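Local coordinates for protein carbonic anhydrase (Sordaria macrospora, PDB 4O1J) that probably catalyses the reversible hydration of carbon dioxide to hydrogencarbonate, with one zinc ion bound to each subunit, at residues A[73-78]-A[96-101]; A[181-184]-A[188-191]; A[169-174]-A[206-211]. All coordinates share one frame; numbering follows the deposited sequence.

In the fold
All three contacts join helices to the central sheet or to the short strand beside it, yet they differ in chemistry. Interactions 1 and 2 are buried and reach the same sheet; 1 is wholly apolar, whereas 2, where helix 178-187 turns into strand 190-197, adds backbone hydrogen bonds to its aliphatic packing. They meet where Val99 CG1 packs on Ala183 CB, 3.5 Å away. Interaction 3 is only partly buried and sets helix 155-176 against strand 208-209 through an isoleucine, a cysteine and a glycine. Strand 190-197 links it to interaction 2, with Val191 O and Thr210 N 2.9 Å apart in a probable hydrogen bond. All lie away from the zinc site.

Interaction 1: residues A[73-78]-A[96-101]; sequences DVFVHR and EYAVAH
Phe75, on strand 74-79, the outermost strand of the central sheet on its side within this chain, packs against Tyr97 and Ala98 of helix 89-100. Its ring leaves the backbone with CG anti to N (chi1 -162°), which carries it off the sheet and up to the helix. There the CD2 side of the ring meets the small methyl of Ala98: CD2 lies 3.6 Å from Ala98 CB, and CE2 of Phe75 is 3.9 Å from the same carbon. The far end of the ring reaches the tyrosine instead, with Phe75 CZ 3.8 Å from Tyr97 CD2. The two aromatic side chains cross at about a right angle. Alanine suits its place because the strand and helix backbones approach closely here, Phe75 CA standing 7.1 Å from Ala98 CA. The helix belongs to a beta-alpha-beta crossover that leaves strand 74-79, passes the neighbouring strand 51-56 and returns in strand 106-112, all three running parallel. Were Phe75 an alanine, a gap would probably open between sheet and helix, leaving the Ala98 methyl and the CD2 side of Tyr97 without their apolar partner. Val94, one turn back on the helix, and Leu102 beyond its end add further apolar contacts to the phenylalanine. On the helix, Tyr97 has His101 CB over the centre of one ring face, and its side chain also packs on Gly116 of the second subunit. The backbone of Phe75 bonds to Ile51 and Trp53 within the sheet, while that of the next residue, Val76, bonds to the second subunit.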
ATOM      1  N   ASP A  73       8.612  14.320 -22.607  1.00 37.07           N
ATOM      2  CA  ASP A  73       9.833  14.683 -21.894  1.00 38.42           C
ATOM      3  C   ASP A  73       9.657  14.790 -20.378  1.00 36.06           C
ATOM      4  O   ASP A  73      10.626  15.038 -19.660  1.00 37.36           O
ATOM      5  CB  ASP A  73      10.414  15.995 -22.448  1.00 42.20           C
ATOM      6  CG  ASP A  73       9.398  17.110 -22.514  1.00 45.27           C
ATOM      7  OD1 ASP A  73       8.484  17.122 -21.669  1.00 48.42           O
ATOM      8  OD2 ASP A  73       9.527  17.989 -23.395  1.00 44.37           O
ATOM      9  N   VAL A  74       8.437  14.600 -19.883  1.00 32.99           N
ATOM     10  CA  VAL A  74       8.229  14.524 -18.435  1.00 29.87           C
ATOM     11  C   VAL A  74       7.427  13.281 -18.013  1.00 30.48           C
ATOM     12  O   VAL A  74       6.247  13.146 -18.335  1.00 32.24           O
ATOM     13  CB  VAL A  74       7.527  15.779 -17.894  1.00 26.09           C
ATOM     14  CG1 VAL A  74       7.313  15.647 -16.404  1.00 26.03           C
ATOM     15  CG2 VAL A  74       8.344  17.025 -18.198  1.00 23.86           C
ATOM     16  N   PHE A  75       8.090  12.382 -17.291  1.00 28.69           N
ATOM     17  CA  PHE A  75       7.485  11.173 -16.725  1.00 28.42           C
ATOM     18  C   PHE A  75       6.906  11.515 -15.350  1.00 29.53           C
ATOM     19  O   PHE A  75       7.639  12.005 -14.502  1.00 28.87           O
ATOM     20  CB  PHE A  75       8.557  10.085 -16.613  1.00 27.84           C
ATOM     21  CG  PHE A  75       8.024   8.692 -16.459  1.00 29.51           C
ATOM     22  CD1 PHE A  75       7.404   8.044 -17.519  1.00 31.14           C
ATOM     23  CD2 PHE A  75       8.187   8.009 -15.263  1.00 30.50           C
ATOM     24  CE1 PHE A  75       6.933   6.745 -17.381  1.00 30.91           C
ATOM     25  CE2 PHE A  75       7.720   6.712 -15.116  1.00 31.51           C
ATOM     26  CZ  PHE A  75       7.090   6.080 -16.175  1.00 31.73           C
ATOM     27  N   VAL A  76       5.618  11.286 -15.098  1.00 30.21           N
ATOM     28  CA  VAL A  76       5.062  11.862 -13.868  1.00 32.23           C
ATOM     29  C   VAL A  76       4.240  10.918 -12.984  1.00 34.59           C
ATOM     30  O   VAL A  76       3.521  10.037 -13.458  1.00 35.91           O
ATOM     31  CB  VAL A  76       4.188  13.134 -14.188  1.00 26.95           C
ATOM     32  CG1 VAL A  76       4.141  13.404 -15.675  1.00 27.30           C
ATOM     33  CG2 VAL A  76       2.771  13.030 -13.631  1.00 26.49           C
ATOM     34  N   HIS A  77       4.387  11.123 -11.677  1.00 33.39           N
ATOM     35  CA  HIS A  77       3.510  10.549 -10.676  1.00 31.30           C
ATOM     36  C   HIS A  77       2.849  11.687  -9.905  1.00 28.62           C
ATOM     37  O   HIS A  77       3.504  12.654  -9.495  1.00 28.06           O
ATOM     38  CB  HIS A  77       4.282   9.625  -9.731  1.00 33.41           C
ATOM     39  CG  HIS A  77       3.472   9.130  -8.570  1.00 34.74           C
ATOM     40  ND1 HIS A  77       2.389   8.293  -8.718  1.00 36.18           N
ATOM     41  CD2 HIS A  77       3.601   9.346  -7.238  1.00 33.70           C
ATOM     42  CE1 HIS A  77       1.877   8.021  -7.530  1.00 34.28           C
ATOM     43  NE2 HIS A  77       2.597   8.647  -6.616  1.00 33.89           N
ATOM     44  N   ARG A  78       1.543  11.569  -9.720  1.00 26.87           N
ATOM     45  CA  ARG A  78       0.783  12.573  -8.995  1.00 24.58           C
ATOM     46  C   ARG A  78      -0.168  11.932  -8.007  1.00 21.80           C
ATOM     47  O   ARG A  78      -0.898  10.995  -8.342  1.00 18.36           O
ATOM     48  CB  ARG A  78      -0.005  13.473  -9.947  1.00 25.20           C
ATOM     49  CG  ARG A  78       0.812  14.507 -10.691  1.00 25.73           C
ATOM     50  CD  ARG A  78       0.011  15.785 -10.773  1.00 26.14           C
ATOM     51  NE  ARG A  78      -0.428  16.119 -12.121  1.00 27.44           N
ATOM     52  CZ  ARG A  78      -1.389  16.997 -12.394  1.00 26.28           C
ATOM     53  NH1 ARG A  78      -2.036  17.614 -11.414  1.00 23.54           N
ATOM     54  NH2 ARG A  78      -1.711  17.248 -13.654  1.00 27.77           N
ATOM     55  N   GLU A  96      11.014   3.536  -9.565  1.00 34.55           N
ATOM     56  CA  GLU A  96      11.868   2.468 -10.072  1.00 36.48           C
ATOM     57  C   GLU A  96      11.900   2.444 -11.588  1.00 35.58           C
ATOM     58  O   GLU A  96      12.967   2.306 -12.183  1.00 35.17           O
ATOM     59  CB  GLU A  96      11.420   1.094  -9.576  1.00 39.71           C
ATOM     60  CG  GLU A  96      12.318   0.500  -8.510  1.00 43.57           C
ATOM     61  CD  GLU A  96      11.726  -0.749  -7.874  1.00 46.91           C
ATOM     62  OE1 GLU A  96      11.883  -0.936  -6.646  1.00 46.18           O
ATOM     63  OE2 GLU A  96      11.125  -1.557  -8.619  1.00 49.12           O
ATOM     64  N   TYR A  97      10.734   2.592 -12.213  1.00 35.87           N
ATOM     65  CA  TYR A  97      10.664   2.548 -13.669  1.00 35.42           C
ATOM     66  C   TYR A  97      11.372   3.755 -14.281  1.00 35.44           C
ATOM     67  O   TYR A  97      12.069   3.634 -15.292  1.00 34.74           O
ATOM     68  CB  TYR A  97       9.215   2.495 -14.146  1.00 35.67           C
ATOM     69  CG  TYR A  97       9.085   2.015 -15.572  1.00 38.22           C
ATOM     70  CD1 TYR A  97       9.007   0.656 -15.855  1.00 39.43           C
ATOM     71  CD2 TYR A  97       9.057   2.909 -16.640  1.00 39.48           C
ATOM     72  CE1 TYR A  97       8.894   0.197 -17.154  1.00 40.42           C
ATOM     73  CE2 TYR A  97       8.947   2.459 -17.952  1.00 39.80           C
ATOM     74  CZ  TYR A  97       8.865   1.099 -18.200  1.00 41.30           C
ATOM     75  OH  TYR A  97       8.755   0.629 -19.492  1.00 42.09           O
ATOM     76  N   ALA A  98      11.208   4.912 -13.647  1.00 35.36           N
ATOM     77  CA  ALA A  98      11.792   6.151 -14.148  1.00 33.55           C
ATOM     78  C   ALA A  98      13.315   6.149 -14.035  1.00 32.19           C
ATOM     79  O   ALA A  98      14.014   6.587 -14.949  1.00 33.11           O
ATOM     80  CB  ALA A  98      11.211   7.342 -13.407  1.00 32.17           C
ATOM     81  N   VAL A  99      13.827   5.643 -12.920  1.00 29.78           N
ATOM     82  CA  VAL A  99      15.251   5.739 -12.631  1.00 29.66           C
ATOM     83  C   VAL A  99      16.042   4.571 -13.221  1.00 30.12           C
ATOM     84  O   VAL A  99      17.122   4.766 -13.770  1.00 30.31           O
ATOM     85  CB  VAL A  99      15.506   5.810 -11.104  1.00 28.53           C
ATOM     86  CG1 VAL A  99      16.995   5.725 -10.799  1.00 28.27           C
ATOM     87  CG2 VAL A  99      14.926   7.097 -10.524  1.00 28.33           C
ATOM     88  N   ALA A 100      15.498   3.362 -13.137  1.00 31.29           N
ATOM     89  CA  ALA A 100      16.249   2.183 -13.566  1.00 32.67           C
ATOM     90  C   ALA A 100      15.989   1.757 -15.022  1.00 33.70           C
ATOM     91  O   ALA A 100      16.792   1.029 -15.608  1.00 33.77           O
ATOM     92  CB  ALA A 100      15.961   1.018 -12.626  1.00 32.01           C
ATOM     93  N   HIS A 101      14.891   2.215 -15.614  1.00 33.99           N
ATOM     94  CA  HIS A 101      14.548   1.767 -16.961  1.00 35.97           C
ATOM     95  C   HIS A 101      14.656   2.878 -17.993  1.00 35.17           C
ATOM     96  O   HIS A 101      15.220   2.677 -19.074  1.00 35.14           O
ATOM     97  CB  HIS A 101      13.136   1.173 -16.987  1.00 38.69           C
ATOM     98  CG  HIS A 101      13.026  -0.135 -16.270  1.00 42.58           C
ATOM     99  ND1 HIS A 101      13.111  -0.242 -14.900  1.00 44.69           N
ATOM    100  CD2 HIS A 101      12.866  -1.395 -16.738  1.00 44.47           C
ATOM    101  CE1 HIS A 101      13.000  -1.514 -14.553  1.00 44.68           C
ATOM    102  NE2 HIS A 101      12.852  -2.234 -15.650  1.00 44.15           N
TER

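Interaction 2: residues A[181-184]-A[188-191]; sequences REAI and GLEV
Ala183 and Ile184, near the C-terminal end of helix 178-187, meet Gly188 and Leu189 where the chain leaves the helix for strand 190-197. The clearest polar link runs from Leu189 N to Ala183 O, 3.2 Å long and nearly straight at the hydrogen (167°). The donor stands above the carbonyl plane of Ala183, 44° out of it. A weak hydrogen bond from Gly188 N to Ile184 O, 3.3 Å, lies beside it. Gly188 is the first residue to abandon helical angles, and its positive phi is one that glycine adopts readily and that side chains disfavour, so the residue type fits this turn.

Apolar contacts flank these bonds. The Ala183 methyl touches the leucine, with Ala183 CB 3.6 Å from Leu189 CD2; its small size lets the side chain lie close to the helix. Ile184 crosses Leu189 at about a right angle. With Ile184 CG1 beside its backbone N (chi1 -63°), that branch passes over the turn, 4.2 Å from Leu189 CB and 3.5 Å from Leu189 O. Farther along, Ile184 CD1 makes a looser contact with Val191 CG2 at 4.3 Å, aliphatic carbon against aliphatic carbon.

Outward, Glu182 makes a salt bridge to Arg126 of the third subunit, and Glu190 OE2 accepts a hydrogen bond from the backbone of Glu15 of the second. Within the chain, Leu189 touches both Val99 of helix 89-100 and Ile107 of strand 106-112, Ile184 packs on Thr210, and Val191 leans on Met175 of helix 155-176.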
ATOM      1  N   ARG A 181      19.458   6.454  -4.658  1.00 35.62           N
ATOM      2  CA  ARG A 181      20.753   6.604  -4.012  1.00 38.65           C
ATOM      3  C   ARG A 181      21.879   5.978  -4.842  1.00 40.56           C
ATOM      4  O   ARG A 181      22.966   6.562  -5.001  1.00 41.36           O
ATOM      5  CB  ARG A 181      20.671   5.961  -2.624  1.00 40.86           C
ATOM      6  CG  ARG A 181      21.877   6.116  -1.742  1.00 44.57           C
ATOM      7  CD  ARG A 181      21.619   5.456  -0.393  1.00 47.23           C
ATOM      8  NE  ARG A 181      20.858   6.303   0.525  1.00 48.34           N
ATOM      9  CZ  ARG A 181      21.385   6.913   1.584  1.00 49.27           C
ATOM     10  NH1 ARG A 181      22.676   6.773   1.859  1.00 49.92           N
ATOM     11  NH2 ARG A 181      20.624   7.660   2.376  1.00 49.12           N
ATOM     12  N   GLU A 182      21.600   4.809  -5.412  1.00 41.08           N
ATOM     13  CA  GLU A 182      22.555   4.167  -6.298  1.00 42.09           C
ATOM     14  C   GLU A 182      22.763   5.003  -7.549  1.00 39.12           C
ATOM     15  O   GLU A 182      23.901   5.286  -7.928  1.00 39.02           O
ATOM     16  CB  GLU A 182      22.089   2.763  -6.673  1.00 46.83           C
ATOM     17  CG  GLU A 182      22.139   1.770  -5.530  1.00 52.52           C
ATOM     18  CD  GLU A 182      21.542   0.428  -5.908  1.00 56.69           C
ATOM     19  OE1 GLU A 182      21.416  -0.444  -5.017  1.00 57.35           O
ATOM     20  OE2 GLU A 182      21.210   0.245  -7.100  1.00 58.24           O
ATOM     21  N   ALA A 183      21.659   5.457  -8.141  1.00 36.08           N
ATOM     22  CA  ALA A 183      21.732   6.216  -9.381  1.00 33.48           C
ATOM     23  C   ALA A 183      22.475   7.536  -9.171  1.00 33.20           C
ATOM     24  O   ALA A 183      23.127   8.044 -10.085  1.00 33.45           O
ATOM     25  CB  ALA A 183      20.346   6.463  -9.929  1.00 32.04           C
ATOM     26  N   ILE A 184      22.388   8.083  -7.961  1.00 30.61           N
ATOM     27  CA  ILE A 184      23.154   9.274  -7.624  1.00 28.57           C
ATOM     28  C   ILE A 184      24.625   8.900  -7.580  1.00 30.43           C
ATOM     29  O   ILE A 184      25.479   9.607  -8.130  1.00 30.96           O
ATOM     30  CB  ILE A 184      22.741   9.869  -6.267  1.00 25.10           C
ATOM     31  CG1 ILE A 184      21.290  10.340  -6.312  1.00 23.90           C
ATOM     32  CG2 ILE A 184      23.641  11.036  -5.910  1.00 23.19           C
ATOM     33  CD1 ILE A 184      20.762  10.826  -4.990  1.00 22.13           C
ATOM     34  N   GLY A 188      25.076  10.133 -11.376  1.00 37.62           N
ATOM     35  CA  GLY A 188      24.916  11.539 -11.078  1.00 36.37           C
ATOM     36  C   GLY A 188      23.474  11.963 -11.250  1.00 35.77           C
ATOM     37  O   GLY A 188      23.190  13.048 -11.762  1.00 36.81           O
ATOM     38  N   LEU A 189      22.561  11.097 -10.827  1.00 34.43           N
ATOM     39  CA  LEU A 189      21.150  11.438 -10.815  1.00 33.80           C
ATOM     40  C   LEU A 189      20.960  12.632  -9.891  1.00 35.46           C
ATOM     41  O   LEU A 189      21.579  12.711  -8.824  1.00 35.65           O
ATOM     42  CB  LEU A 189      20.299  10.242 -10.370  1.00 32.79           C
ATOM     43  CG  LEU A 189      18.813  10.507 -10.108  1.00 31.11           C
ATOM     44  CD1 LEU A 189      18.147  11.062 -11.353  1.00 31.14           C
ATOM     45  CD2 LEU A 189      18.117   9.238  -9.671  1.00 29.69           C
ATOM     46  N   GLU A 190      20.137  13.582 -10.309  1.00 36.33           N
ATOM     47  CA  GLU A 190      19.905  14.760  -9.485  1.00 38.35           C
ATOM     48  C   GLU A 190      18.491  14.791  -8.934  1.00 34.97           C
ATOM     49  O   GLU A 190      17.555  14.319  -9.575  1.00 33.51           O
ATOM     50  CB  GLU A 190      20.205  16.032 -10.275  1.00 42.55           C
ATOM     51  CG  GLU A 190      21.673  16.170 -10.644  1.00 46.74           C
ATOM     52  CD  GLU A 190      22.018  17.547 -11.173  1.00 49.70           C
ATOM     53  OE1 GLU A 190      21.763  18.538 -10.457  1.00 49.74           O
ATOM     54  OE2 GLU A 190      22.550  17.636 -12.301  1.00 51.37           O
ATOM     55  N   VAL A 191      18.351  15.321  -7.723  1.00 32.09           N
ATOM     56  CA  VAL A 191      17.053  15.415  -7.077  1.00 29.29           C
ATOM     57  C   VAL A 191      16.828  16.846  -6.587  1.00 29.37           C
ATOM     58  O   VAL A 191      17.703  17.448  -5.967  1.00 31.44           O
ATOM     59  CB  VAL A 191      16.932  14.425  -5.901  1.00 25.73           C
ATOM     60  CG1 VAL A 191      15.526  14.477  -5.301  1.00 23.59           C
ATOM     61  CG2 VAL A 191      17.267  13.011  -6.368  1.00 24.17           C
TER

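Interaction 3: residues A[169-174]-A[206-211]; sequences AGIKVL and LGCGTA
Ile171 of helix 155-176 presents two branches to strand 208-209, one to Cys208 and the other to Gly209. Its CG1 sits beside the backbone N (chi1 -72°) and lies 3.8 Å from Cys208 SG, a contact between a methylene and a polarisable sulfur. The CG2 methyl, anti to the backbone N, faces the strand's main chain and is 3.8 Å from both Gly209 CA and Gly209 N. Beyond CG1 the chain bends (chi2 -67°), which directs CD1 toward strand 190-197, where it packs on Val191. A branched isoleucine therefore suits the place well: three different carbons serve three different neighbours from one position on the helix.

Across from it, Cys208 holds SG between its own backbone N and carbonyl carbon (chi1 53°), and this brings the sulfur over to the helix. The cysteine also touches Glu168, a turn earlier on the helix, and is not among the zinc ligands, which are Cys56, His112 and Cys115. The isoleucine methyl rests against the bare CA of Gly209, but the reason for glycine lies in the backbone: at its angles a side chain's first carbon would collide with the carbonyl oxygen of Cys208, so only glycine fits comfortably.

Gly207, whose positive phi also favours glycine, makes the corner where the chain leaves strand 202-206. Past it, Cys208 and Thr210 pair through their backbones with Gly193 and Val191 of strand 190-197, while on the helix side Ile171 and Leu174 both reach Leu109 of strand 106-112.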
ATOM      1  N   ALA A 169      10.456  16.995   3.493  1.00 36.68           N
ATOM      2  CA  ALA A 169      10.397  15.648   4.053  1.00 36.73           C
ATOM      3  C   ALA A 169      10.417  14.610   2.931  1.00 36.06           C
ATOM      4  O   ALA A 169      11.137  13.588   3.003  1.00 37.64           O
ATOM      5  CB  ALA A 169       9.152  15.482   4.917  1.00 35.86           C
ATOM      6  N   GLY A 170       9.654  14.894   1.877  1.00 31.93           N
ATOM      7  CA  GLY A 170       9.573  13.974   0.762  1.00 30.25           C
ATOM      8  C   GLY A 170      10.925  13.832   0.086  1.00 29.03           C
ATOM      9  O   GLY A 170      11.303  12.740  -0.350  1.00 29.12           O
ATOM     10  N   ILE A 171      11.663  14.938   0.018  1.00 27.60           N
ATOM     11  CA  ILE A 171      13.012  14.908  -0.526  1.00 25.92           C
ATOM     12  C   ILE A 171      13.881  13.978   0.312  1.00 27.17           C
ATOM     13  O   ILE A 171      14.571  13.127  -0.243  1.00 25.99           O
ATOM     14  CB  ILE A 171      13.648  16.310  -0.578  1.00 23.74           C
ATOM     15  CG1 ILE A 171      12.999  17.150  -1.680  1.00 23.14           C
ATOM     16  CG2 ILE A 171      15.140  16.207  -0.849  1.00 21.95           C
ATOM     17  CD1 ILE A 171      13.271  16.644  -3.077  1.00 23.00           C
ATOM     18  N   LYS A 172      13.825  14.110   1.641  1.00 28.74           N
ATOM     19  CA  LYS A 172      14.607  13.210   2.509  1.00 29.51           C
ATOM     20  C   LYS A 172      14.312  11.731   2.213  1.00 27.53           C
ATOM     21  O   LYS A 172      15.241  10.905   2.064  1.00 25.37           O
ATOM     22  CB  LYS A 172      14.331  13.517   3.982  1.00 31.04           C
ATOM     23  CG  LYS A 172      14.863  14.878   4.419  1.00 33.06           C
ATOM     24  CD  LYS A 172      14.466  15.205   5.844  1.00 34.08           C
ATOM     25  CE  LYS A 172      14.789  16.651   6.185  1.00 34.05           C
ATOM     26  NZ  LYS A 172      14.291  17.031   7.537  1.00 33.53           N
ATOM     27  N   VAL A 173      13.023  11.412   2.080  1.00 27.06           N
ATOM     28  CA  VAL A 173      12.619  10.045   1.750  1.00 28.41           C
ATOM     29  C   VAL A 173      13.181   9.582   0.392  1.00 30.71           C
ATOM     30  O   VAL A 173      13.717   8.471   0.284  1.00 31.92           O
ATOM     31  CB  VAL A 173      11.085   9.897   1.729  1.00 28.16           C
ATOM     32  CG1 VAL A 173      10.686   8.498   1.266  1.00 27.80           C
ATOM     33  CG2 VAL A 173      10.508  10.190   3.105  1.00 27.96           C
ATOM     34  N   LEU A 174      13.069  10.435  -0.627  1.00 29.69           N
ATOM     35  CA  LEU A 174      13.623  10.145  -1.953  1.00 30.20           C
ATOM     36  C   LEU A 174      15.139   9.902  -1.904  1.00 32.03           C
ATOM     37  O   LEU A 174      15.681   9.050  -2.625  1.00 29.36           O
ATOM     38  CB  LEU A 174      13.328  11.301  -2.919  1.00 29.90           C
ATOM     39  CG  LEU A 174      11.875  11.549  -3.332  1.00 29.06           C
ATOM     40  CD1 LEU A 174      11.745  12.820  -4.149  1.00 27.57           C
ATOM     41  CD2 LEU A 174      11.349  10.366  -4.117  1.00 29.01           C
ATOM     42  N   LEU A 206      13.520  25.063  -3.436  1.00 36.33           N
ATOM     43  CA  LEU A 206      13.455  25.183  -1.980  1.00 36.24           C
ATOM     44  C   LEU A 206      14.820  25.015  -1.323  1.00 38.87           C
ATOM     45  O   LEU A 206      14.978  25.294  -0.139  1.00 39.49           O
ATOM     46  CB  LEU A 206      12.472  24.173  -1.402  1.00 34.56           C
ATOM     47  CG  LEU A 206      11.016  24.515  -1.721  1.00 33.45           C
ATOM     48  CD1 LEU A 206      10.073  23.457  -1.184  1.00 32.40           C
ATOM     49  CD2 LEU A 206      10.663  25.891  -1.175  1.00 33.58           C
ATOM     50  N   GLY A 207      15.801  24.561  -2.098  1.00 41.04           N
ATOM     51  CA  GLY A 207      17.164  24.428  -1.617  1.00 43.23           C
ATOM     52  C   GLY A 207      17.394  23.105  -0.921  1.00 46.36           C
ATOM     53  O   GLY A 207      18.288  22.977  -0.087  1.00 47.11           O
ATOM     54  N   CYS A 208      16.581  22.114  -1.268  1.00 48.40           N
ATOM     55  CA  CYS A 208      16.727  20.778  -0.714  1.00 50.18           C
ATOM     56  C   CYS A 208      16.821  19.773  -1.848  1.00 51.56           C
ATOM     57  O   CYS A 208      16.085  19.856  -2.837  1.00 52.63           O
ATOM     58  CB  CYS A 208      15.559  20.428   0.208  1.00 50.58           C
ATOM     59  SG  CYS A 208      13.922  20.636  -0.536  1.00 47.26           S
ATOM     60  N   GLY A 209      17.750  18.836  -1.718  1.00 51.23           N
ATOM     61  CA  GLY A 209      17.957  17.852  -2.757  1.00 50.30           C
ATOM     62  C   GLY A 209      19.408  17.450  -2.872  1.00 50.84           C
ATOM     63  O   GLY A 209      20.175  17.554  -1.914  1.00 50.86           O
ATOM     64  N   THR A 210      19.780  17.000  -4.062  1.00 52.37           N
ATOM     65  CA  THR A 210      21.116  16.486  -4.317  1.00 54.42           C
ATOM     66  C   THR A 210      22.224  17.555  -4.237  1.00 56.76           C
ATOM     67  O   THR A 210      23.331  17.258  -3.789  1.00 57.22           O
ATOM     68  CB  THR A 210      21.152  15.748  -5.682  1.00 42.71           C
ATOM     69  OG1 THR A 210      22.250  14.829  -5.701  1.00 44.30           O
ATOM     70  CG2 THR A 210      21.243  16.715  -6.849  1.00 41.48           C
ATOM     71  N   ALA A 211      21.926  18.785  -4.647  1.00 59.56           N
ATOM     72  CA  ALA A 211      22.920  19.860  -4.645  1.00 63.63           C
ATOM     73  C   ALA A 211      22.281  21.202  -4.977  1.00 66.82           C
ATOM     74  O   ALA A 211      22.843  21.998  -5.729  1.00 68.86           O
ATOM     75  CB  ALA A 211      24.049  19.557  -5.635  1.00 64.02           C
TER